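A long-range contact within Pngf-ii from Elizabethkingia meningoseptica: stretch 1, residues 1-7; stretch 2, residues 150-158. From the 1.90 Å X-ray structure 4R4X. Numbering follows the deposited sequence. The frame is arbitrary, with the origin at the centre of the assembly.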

# COMPACT_ATOMS: atom_id res chain seq x y z
N ALA A 1 -37.20 11.49 -34.69
CA ALA A 1 -35.79 11.77 -34.30
C ALA A 1 -34.92 10.60 -34.73
O ALA A 1 -34.80 9.63 -34.03
CB ALA A 1 -35.71 11.96 -32.79
N GLN A 2 -34.32 10.70 -35.91
CA GLN A 2 -33.46 9.65 -36.43
C GLN A 2 -32.22 9.51 -35.55
O GLN A 2 -31.61 10.51 -35.13
CB GLN A 2 -33.04 9.95 -37.86
CG GLN A 2 -32.06 8.95 -38.47
CD GLN A 2 -32.71 7.62 -38.80
OE1 GLN A 2 -33.69 7.60 -39.53
NE2 GLN A 2 -32.16 6.51 -38.29
N THR A 3 -31.86 8.25 -35.29
CA THR A 3 -30.66 7.91 -34.56
C THR A 3 -29.53 7.52 -35.50
O THR A 3 -29.74 6.77 -36.46
CB THR A 3 -30.95 6.74 -33.60
OG1 THR A 3 -31.91 7.19 -32.65
CG2 THR A 3 -29.69 6.29 -32.86
N TYR A 4 -28.32 8.00 -35.20
CA TYR A 4 -27.14 7.67 -35.99
C TYR A 4 -26.05 7.05 -35.14
O TYR A 4 -25.90 7.38 -33.98
CB TYR A 4 -26.55 8.90 -36.67
CG TYR A 4 -27.50 9.60 -37.59
CD1 TYR A 4 -28.35 10.57 -37.11
CD2 TYR A 4 -27.55 9.29 -38.95
CE1 TYR A 4 -29.24 11.22 -37.95
CE2 TYR A 4 -28.44 9.93 -39.80
CZ TYR A 4 -29.28 10.90 -39.29
OH TYR A 4 -30.18 11.56 -40.08
N GLU A 5 -25.27 6.18 -35.75
CA GLU A 5 -24.12 5.56 -35.11
C GLU A 5 -22.89 5.98 -35.87
O GLU A 5 -22.80 5.72 -37.07
CB GLU A 5 -24.28 4.05 -35.17
CG GLU A 5 -23.08 3.26 -34.70
CD GLU A 5 -23.48 1.88 -34.18
OE1 GLU A 5 -24.71 1.58 -34.16
OE2 GLU A 5 -22.59 1.10 -33.79
N ILE A 6 -21.96 6.63 -35.19
CA ILE A 6 -20.71 7.07 -35.79
C ILE A 6 -19.54 6.32 -35.20
O ILE A 6 -19.39 6.24 -33.97
CB ILE A 6 -20.49 8.58 -35.59
CG1 ILE A 6 -21.71 9.38 -36.09
CG2 ILE A 6 -19.21 9.01 -36.31
CD1 ILE A 6 -22.78 9.61 -35.05
N THR A 7 -18.71 5.76 -36.08
CA THR A 7 -17.59 4.96 -35.69
C THR A 7 -16.32 5.67 -36.06
O THR A 7 -16.21 6.21 -37.15
CB THR A 7 -17.62 3.60 -36.42
OG1 THR A 7 -18.89 2.98 -36.17
CG2 THR A 7 -16.47 2.71 -35.93
N SER A 150 -17.40 5.92 -40.50
CA SER A 150 -18.76 5.70 -40.99
C SER A 150 -19.77 6.41 -40.13
O SER A 150 -19.55 6.58 -38.93
CB SER A 150 -19.09 4.20 -41.06
OG SER A 150 -18.92 3.60 -39.79
N VAL A 151 -20.85 6.84 -40.77
CA VAL A 151 -22.01 7.41 -40.13
C VAL A 151 -23.21 6.64 -40.70
O VAL A 151 -23.47 6.73 -41.90
CB VAL A 151 -22.16 8.92 -40.44
CG1 VAL A 151 -23.43 9.48 -39.81
CG2 VAL A 151 -20.93 9.68 -39.94
N LYS A 152 -23.92 5.89 -39.85
CA LYS A 152 -25.05 5.06 -40.30
C LYS A 152 -26.30 5.34 -39.49
O LYS A 152 -26.22 5.56 -38.28
CB LYS A 152 -24.76 3.57 -40.14
CG LYS A 152 -23.36 3.09 -40.41
CD LYS A 152 -23.30 1.61 -40.05
CE LYS A 152 -21.89 1.04 -40.03
NZ LYS A 152 -21.43 0.69 -41.40
N LYS A 153 -27.45 5.29 -40.16
CA LYS A 153 -28.76 5.35 -39.52
C LYS A 153 -29.08 4.04 -38.81
O LYS A 153 -28.83 2.97 -39.36
CB LYS A 153 -29.85 5.58 -40.58
CG LYS A 153 -29.79 6.95 -41.22
CD LYS A 153 -30.95 7.19 -42.18
CE LYS A 153 -30.60 8.34 -43.11
NZ LYS A 153 -31.78 8.90 -43.81
N ILE A 154 -29.67 4.12 -37.62
CA ILE A 154 -30.13 2.92 -36.92
C ILE A 154 -31.51 3.16 -36.33
O ILE A 154 -31.95 4.30 -36.19
CB ILE A 154 -29.14 2.44 -35.83
CG1 ILE A 154 -28.98 3.48 -34.72
CG2 ILE A 154 -27.79 2.12 -36.46
CD1 ILE A 154 -28.13 3.01 -33.55
N LYS A 155 -32.15 2.05 -35.95
CA LYS A 155 -33.56 2.06 -35.52
C LYS A 155 -33.86 2.87 -34.25
O LYS A 155 -34.96 3.42 -34.11
CB LYS A 155 -34.05 0.61 -35.33
CG LYS A 155 -34.57 -0.03 -36.61
CD LYS A 155 -34.80 -1.53 -36.49
CE LYS A 155 -35.73 -1.90 -35.34
NZ LYS A 155 -37.04 -1.18 -35.39
N ALA A 156 -32.91 2.92 -33.32
CA ALA A 156 -33.14 3.56 -32.03
C ALA A 156 -31.86 3.61 -31.20
O ALA A 156 -30.92 2.85 -31.43
CB ALA A 156 -34.21 2.81 -31.26
N LEU A 157 -31.82 4.54 -30.25
CA LEU A 157 -30.79 4.51 -29.23
C LEU A 157 -31.34 3.59 -28.14
O LEU A 157 -32.24 3.98 -27.39
CB LEU A 157 -30.49 5.92 -28.72
CG LEU A 157 -29.20 6.09 -27.90
CD1 LEU A 157 -28.77 7.55 -27.85
CD2 LEU A 157 -29.33 5.55 -26.50
N ASP A 158 -30.86 2.36 -28.10
CA ASP A 158 -31.34 1.37 -27.13
C ASP A 158 -30.15 0.87 -26.31
O ASP A 158 -29.37 0.04 -26.78
CB ASP A 158 -32.06 0.23 -27.85
CG ASP A 158 -32.45 -0.93 -26.94
OD1 ASP A 158 -32.45 -0.76 -25.69
OD2 ASP A 158 -32.75 -2.01 -27.49
O HOH W 1 -33.71 5.97 -35.32
O HOH W 2 -21.00 3.82 -37.75

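The two stretches, at least 143 residues apart in sequence where they touch, pair as antiparallel β-strands. Their axes approach to 4.5 Å, their N-to-C directions differ by 149°, and together they bury 647 Å². The CA spacings confirm the register by alternating: 4.5 Å for the non-hydrogen-bonded pairs Tyr4–Lys153 and Ile6–Val151, but 5.3 Å for Glu5–Lys152 and 5.5 Å for Thr7–Ser150.

Glu5 and Lys152 bond reciprocally, Glu5 N donating to Lys152 O at 2.8 Å and Lys152 N to Glu5 O at 3.0 Å, with N-H...O angles of 167° and 168°. On one side of this ring Thr7 N reaches Ser150 O (3.1 Å, 166°); on the other, Ile154 N reaches Thr3 O (2.9 Å, 171°). The return bond at that end is replaced by water 1, which accepts from Thr3 N at 2.9 Å and donates to Ile154 O at 2.6 Å. The narrow pairs contribute CA-H...O contacts, such as Tyr4 CA to Lys152 O at 3.2 Å.

Gln2 leaves its backbone sideways, yet its chi1 t, chi2 p conformation folds the amide back. NE2 thereby donates to its neighbour's carbonyl, Thr3 O, at 3.0 Å and a nearly linear 178°, giving that oxygen a second donor besides Ile154 N. Gln2 NE2 also lies 3.1 Å from Ile154 O, but the angle is too poor for a hydrogen bond.

Tyr4, Ile6, Val151 and Lys153 share one face of the sheet. With chi1 m and chi2 88°, the Tyr4 ring leans toward the neighbouring strand, bringing CE2 within 3.6 Å of Lys153 CG and CD2 within 4.2 Å of Val151 CG1. The aliphatic part of Lys153 thus packs beside the ring, while its chi2, chi3 and chi4, all t, carry NZ onward in an extended chain. Val151, chi1 t, also meets Ile6, its CG2 standing 3.9 Å from Ile6 CG1.

On the other face, Ile154 adopts p, which places CG1 3.4 Å from Thr3 CG2; the t setting of chi2 then extends CD1 to 3.8 Å from Glu5 OE1. Glu5 itself is extended, t at chi1 and chi2, and its OE2 is hydrogen-bonded elsewhere in the structure. Lys152 starts on this face too, but its end leads away from the contact. Thr7 (m) and Ser150 (p) direct their hydroxyls to a shared water: water 2 lies 2.8 Å from Thr7 OG1 and 2.9 Å from Ser150 OG, and donates to Glu5 O at 2.7 Å, linking both side chains to the backbone.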